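Local coordinates for protein ADP-ribosylating toxin CARDS (Mycoplasma pneumoniae, PDB 4TLV) that transfers ADP-ribose from NAD(+) to multiple target proteins and provokes vacuolization in mammalian cells, acting as the main virulence factor of its bacterium, at residues A92-E97 with I122-R126; R115-Q119 with S210-A214. All coordinates share one frame. Residues are numbered along the deposited sequence.

Interaction 1: A92-E97 with I122-R126. With ACT (acetate ion), chain N.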
loop_
_atom_site.group_PDB
_atom_site.type_symbol
_atom_site.label_atom_id
_atom_site.label_comp_id
_atom_site.label_asym_id
_atom_site.label_seq_id
_atom_site.Cartn_x
_atom_site.Cartn_y
_atom_site.Cartn_z
ATOM N N ALA A 92 -3.333 8.745 7.351
ATOM C CA ALA A 92 -1.961 9.077 7.733
ATOM C C ALA A 92 -1.121 9.445 6.511
ATOM O O ALA A 92 -0.418 10.472 6.513
ATOM C CB ALA A 92 -1.308 7.923 8.535
ATOM N N ARG A 93 -1.179 8.630 5.456
ATOM C CA ARG A 93 -0.349 8.932 4.272
ATOM C C ARG A 93 -0.679 10.301 3.636
ATOM O O ARG A 93 0.228 11.086 3.347
ATOM C CB ARG A 93 -0.409 7.808 3.216
ATOM C CG ARG A 93 0.576 6.637 3.506
ATOM C CD ARG A 93 1.902 6.781 2.716
ATOM N NE ARG A 93 1.622 6.637 1.296
ATOM C CZ ARG A 93 1.706 7.608 0.393
ATOM N NH1 ARG A 93 2.141 8.814 0.735
ATOM N NH2 ARG A 93 1.360 7.356 -0.866
ATOM N N ALA A 94 -1.965 10.587 3.433
ATOM C CA ALA A 94 -2.362 11.836 2.801
ATOM C C ALA A 94 -1.966 13.020 3.688
ATOM O O ALA A 94 -1.567 14.084 3.199
ATOM C CB ALA A 94 -3.877 11.846 2.535
ATOM N N THR A 95 -2.108 12.835 4.996
ATOM C CA THR A 95 -1.713 13.864 5.947
ATOM C C THR A 95 -0.221 14.174 5.772
ATOM O O THR A 95 0.188 15.339 5.741
ATOM C CB THR A 95 -2.034 13.443 7.412
ATOM O OG1 THR A 95 -3.455 13.368 7.583
ATOM C CG2 THR A 95 -1.462 14.460 8.423
ATOM N N GLY A 96 0.588 13.126 5.633
ATOM C CA GLY A 96 2.020 13.282 5.444
ATOM C C GLY A 96 2.361 13.972 4.135
ATOM O O GLY A 96 3.234 14.829 4.097
ATOM N N GLU A 97 1.670 13.621 3.059
ATOM C CA GLU A 97 1.936 14.256 1.768
ATOM C C GLU A 97 1.622 15.756 1.782
ATOM O O GLU A 97 2.292 16.565 1.128
ATOM C CB GLU A 97 1.126 13.592 0.662
ATOM C CG GLU A 97 1.545 12.147 0.377
ATOM C CD GLU A 97 3.018 12.028 0.060
ATOM O OE1 GLU A 97 3.455 12.561 -0.996
ATOM O OE2 GLU A 97 3.746 11.407 0.867
ATOM N N ILE A 122 8.726 11.388 6.701
ATOM C CA ILE A 122 7.815 11.167 5.587
ATOM C C ILE A 122 8.270 9.955 4.762
ATOM O O ILE A 122 7.447 9.167 4.304
ATOM C CB ILE A 122 7.677 12.430 4.676
ATOM C CG1 ILE A 122 7.029 13.601 5.437
ATOM C CG2 ILE A 122 6.831 12.129 3.437
ATOM C CD1 ILE A 122 5.709 13.277 6.019
ATOM N N ARG A 123 9.577 9.803 4.572
ATOM C CA ARG A 123 10.088 8.648 3.833
ATOM C C ARG A 123 9.696 7.330 4.517
ATOM O O ARG A 123 9.271 6.372 3.858
ATOM C CB ARG A 123 11.605 8.722 3.678
ATOM C CG ARG A 123 12.210 7.541 2.866
ATOM C CD ARG A 123 13.708 7.790 2.595
ATOM N NE ARG A 123 14.265 6.964 1.521
ATOM C CZ ARG A 123 14.835 7.444 0.410
ATOM N NH1 ARG A 123 14.933 8.760 0.203
ATOM N NH2 ARG A 123 15.317 6.603 -0.502
ATOM N N ALA A 124 9.841 7.290 5.838
ATOM C CA ALA A 124 9.412 6.126 6.610
ATOM C C ALA A 124 7.905 5.868 6.463
ATOM O O ALA A 124 7.489 4.726 6.268
ATOM C CB ALA A 124 9.790 6.284 8.065
ATOM N N LEU A 125 7.097 6.920 6.564
ATOM C CA LEU A 125 5.642 6.786 6.402
ATOM C C LEU A 125 5.300 6.238 5.006
ATOM O O LEU A 125 4.392 5.416 4.849
ATOM C CB LEU A 125 4.969 8.144 6.579
ATOM C CG LEU A 125 3.463 8.242 6.316
ATOM C CD1 LEU A 125 2.726 7.258 7.225
ATOM C CD2 LEU A 125 3.007 9.673 6.573
ATOM N N ARG A 126 6.028 6.716 3.999
ATOM C CA ARG A 126 5.769 6.369 2.592
ATOM C C ARG A 126 6.135 4.933 2.254
ATOM O O ARG A 126 5.565 4.321 1.347
ATOM C CB ARG A 126 6.606 7.265 1.687
ATOM C CG ARG A 126 6.049 8.670 1.490
ATOM C CD ARG A 126 7.022 9.429 0.574
ATOM N NE ARG A 126 6.357 10.549 -0.081
ATOM C CZ ARG A 126 6.867 11.211 -1.108
ATOM N NH1 ARG A 126 8.054 10.846 -1.598
ATOM N NH2 ARG A 126 6.188 12.216 -1.652
HETATM C C ACT N . 2.155 10.324 -3.294
HETATM O O ACT N . 1.845 9.769 -2.219
HETATM O OXT ACT N . 2.486 11.536 -3.231
HETATM C CH3 ACT N . 2.117 9.565 -4.586
#
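One carboxylate shared by two arginines from different helices is the striking feature here: Glu-97 meets Arg-126 across the interface and Arg-93 one turn back on its own helix. The contact is a near-antiparallel helix pair in the mono-ADP-ribosyltransferase domain, with segment axes 10.0 Å apart and N-to-C directions at 149°. It illustrates how a residue without a side chain makes room for a neighbour. Leu-125 directs its CA-to-CB bond at the opposing helix and covers Gly-96, its CD2 lying 3.9 Å from Gly-96 CA and 3.5 Å from Ala-92 O. A CB on Gly-96 would collide with that methyl, and Ile-122 CD1, 3.5 Å from Gly-96 O, would also be crowded.

Beyond this apolar patch, the Arg-126 guanidinium lays one edge along the Glu-97 carboxylate in a two-pronged salt bridge: Arg-126 NE donates to Glu-97 OE2 at 2.9 Å and Arg-126 NH2 to Glu-97 OE1 at 2.8 Å. Arg-93 NE donates to the backbone oxygen of the C-terminal Phe-591, and Arg-126 also reaches Tyr-475 and Ser-480, so the network ties the catalytic domain to D3. Arg-93 NH1 stands 3.1 Å from Glu-97 OE2, while an acetate, probably from the crystallisation liquor, accepts a 2.8 Å hydrogen bond at its O atom from Arg-93 NH2.

Interaction 2: R115-Q119 with S210-A214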
loop_
_atom_site.group_PDB
_atom_site.type_symbol
_atom_site.label_atom_id
_atom_site.label_comp_id
_atom_site.label_asym_id
_atom_site.label_seq_id
_atom_site.Cartn_x
_atom_site.Cartn_y
_atom_site.Cartn_z
ATOM N N ARG A 115 13.390 20.526 8.364
ATOM C CA ARG A 115 12.801 19.888 7.195
ATOM C C ARG A 115 13.494 18.570 6.806
ATOM O O ARG A 115 12.830 17.612 6.424
ATOM C CB ARG A 115 12.755 20.835 6.004
ATOM C CG ARG A 115 12.069 20.208 4.782
ATOM C CD ARG A 115 11.861 21.209 3.688
ATOM N NE ARG A 115 13.095 21.526 2.971
ATOM C CZ ARG A 115 13.154 22.376 1.951
ATOM N NH1 ARG A 115 12.057 22.984 1.527
ATOM N NH2 ARG A 115 14.302 22.611 1.340
ATOM N N GLU A 116 14.818 18.530 6.899
ATOM C CA GLU A 116 15.550 17.304 6.583
ATOM C C GLU A 116 15.040 16.150 7.452
ATOM O O GLU A 116 14.757 15.062 6.951
ATOM C CB GLU A 116 17.063 17.497 6.760
ATOM C CG GLU A 116 17.892 16.248 6.429
ATOM C CD GLU A 116 19.399 16.430 6.667
ATOM O OE1 GLU A 116 19.810 17.506 7.163
ATOM O OE2 GLU A 116 20.171 15.492 6.355
ATOM N N MET A 117 14.904 16.396 8.749
ATOM C CA MET A 117 14.381 15.385 9.659
ATOM C C MET A 117 12.937 15.003 9.332
ATOM O O MET A 117 12.571 13.829 9.395
ATOM C CB MET A 117 14.456 15.876 11.106
ATOM C CG MET A 117 15.865 16.079 11.623
ATOM S SD MET A 117 15.871 16.946 13.215
ATOM C CE MET A 117 15.010 15.785 14.295
ATOM N N ALA A 118 12.109 15.994 9.006
ATOM C CA ALA A 118 10.711 15.711 8.692
ATOM C C ALA A 118 10.619 14.837 7.445
ATOM O O ALA A 118 9.778 13.936 7.362
ATOM C CB ALA A 118 9.921 17.003 8.503
ATOM N N GLN A 119 11.478 15.104 6.468
ATOM C CA GLN A 119 11.483 14.313 5.239
ATOM C C GLN A 119 11.932 12.862 5.469
ATOM O O GLN A 119 11.486 11.945 4.767
ATOM C CB GLN A 119 12.299 15.014 4.135
ATOM C CG GLN A 119 11.540 16.242 3.610
ATOM C CD GLN A 119 12.360 17.100 2.679
ATOM O OE1 GLN A 119 11.733 18.128 2.127
ATOM N NE2 GLN A 119 13.552 16.837 2.451
ATOM N N SER A 210 6.538 20.037 15.234
ATOM C CA SER A 210 7.588 19.584 16.129
ATOM C C SER A 210 8.048 18.200 15.697
ATOM O O SER A 210 7.374 17.206 15.967
ATOM C CB SER A 210 7.094 19.516 17.572
ATOM O OG SER A 210 6.676 20.790 18.025
ATOM N N ILE A 211 9.196 18.141 15.035
ATOM C CA ILE A 211 9.749 16.884 14.545
ATOM C C ILE A 211 10.619 16.237 15.607
ATOM O O ILE A 211 11.571 16.854 16.083
ATOM C CB ILE A 211 10.611 17.122 13.290
ATOM C CG1 ILE A 211 9.920 18.111 12.346
ATOM C CG2 ILE A 211 10.943 15.795 12.606
ATOM C CD1 ILE A 211 8.560 17.634 11.805
ATOM N N PRO A 212 10.314 14.977 15.964
ATOM C CA PRO A 212 11.061 14.278 17.010
ATOM C C PRO A 212 12.439 13.809 16.525
ATOM O O PRO A 212 12.667 13.665 15.325
ATOM C CB PRO A 212 10.168 13.076 17.331
ATOM C CG PRO A 212 9.434 12.807 16.053
ATOM C CD PRO A 212 9.233 14.149 15.387
ATOM N N GLN A 213 13.346 13.566 17.461
ATOM C CA GLN A 213 14.688 13.126 17.103
ATOM C C GLN A 213 14.794 11.612 17.008
ATOM O O GLN A 213 15.759 11.094 16.443
ATOM C CB GLN A 213 15.699 13.653 18.120
ATOM C CG GLN A 213 15.827 15.169 18.088
ATOM C CD GLN A 213 16.829 15.682 19.091
ATOM O OE1 GLN A 213 16.573 15.687 20.295
ATOM N NE2 GLN A 213 17.989 16.113 18.599
ATOM N N ALA A 214 13.813 10.907 17.564
ATOM C CA ALA A 214 13.896 9.449 17.663
ATOM C C ALA A 214 12.590 8.733 17.320
ATOM O O ALA A 214 11.503 9.331 17.346
ATOM C CB ALA A 214 14.361 9.041 19.046
#
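Met-117 and Ile-211 account for most of the 200 Å² buried here, and the way they meet shows how a helix can rest on an irregular connection through side-chain shape. Both direct their CA-to-CB bonds at the opposite segment. Ile-211 spans two successive helix residues: its CG2 lies 3.8 Å from Met-117 CB, and its CD1 lies 3.6 Å from Ala-118 CB. The small Ala-118 lets the loop come close, the CA atoms of Ala-118 and Ile-211 being 6.0 Å apart.

The helix is the opening of 115-126 in the mono-ADP-ribosyltransferase domain; the loop joins strands 207-210 and 214-219 in the region assigned by inference to the NAD(+)-binding pocket. Ile-211 also packs on Phe-36 and Phe-110, so the hydrophobic contact continues onto helix 35-40 and strand 108-110.

Met-117 extends farther along the loop than Ala-118 does. Met-117 CE sits 3.3 Å from Pro-212 O, a carbonyl buried by this contact with no polar partner in the model, and reaches Gln-213 CG at 3.9 Å. The CA-to-CB bond of Gln-213 points away from the helix, and this exposed residue borders the contact, while the ring of Pro-212 packs against helix 35-40.

Helix 115-126 serves both contacts, its first turn in interaction 2 and its last in interaction 1, with the two centres 13 Å apart. Along the chain the segments alternate: 92-97, 115-119, 122-126, then 210-214. The chain thus folds back from helix 92-104 into helix 115-126 and returns, some eighty residues after that helix ends and by way of strands of the domain's antiparallel sheet, to meet its start. Helix 35-40 touches both sites. One helix therefore joins, within the pertussis-toxin-like catalytic fold, an end lying beside D3 to an end packed on the loop of the inferred NAD(+)-pocket region.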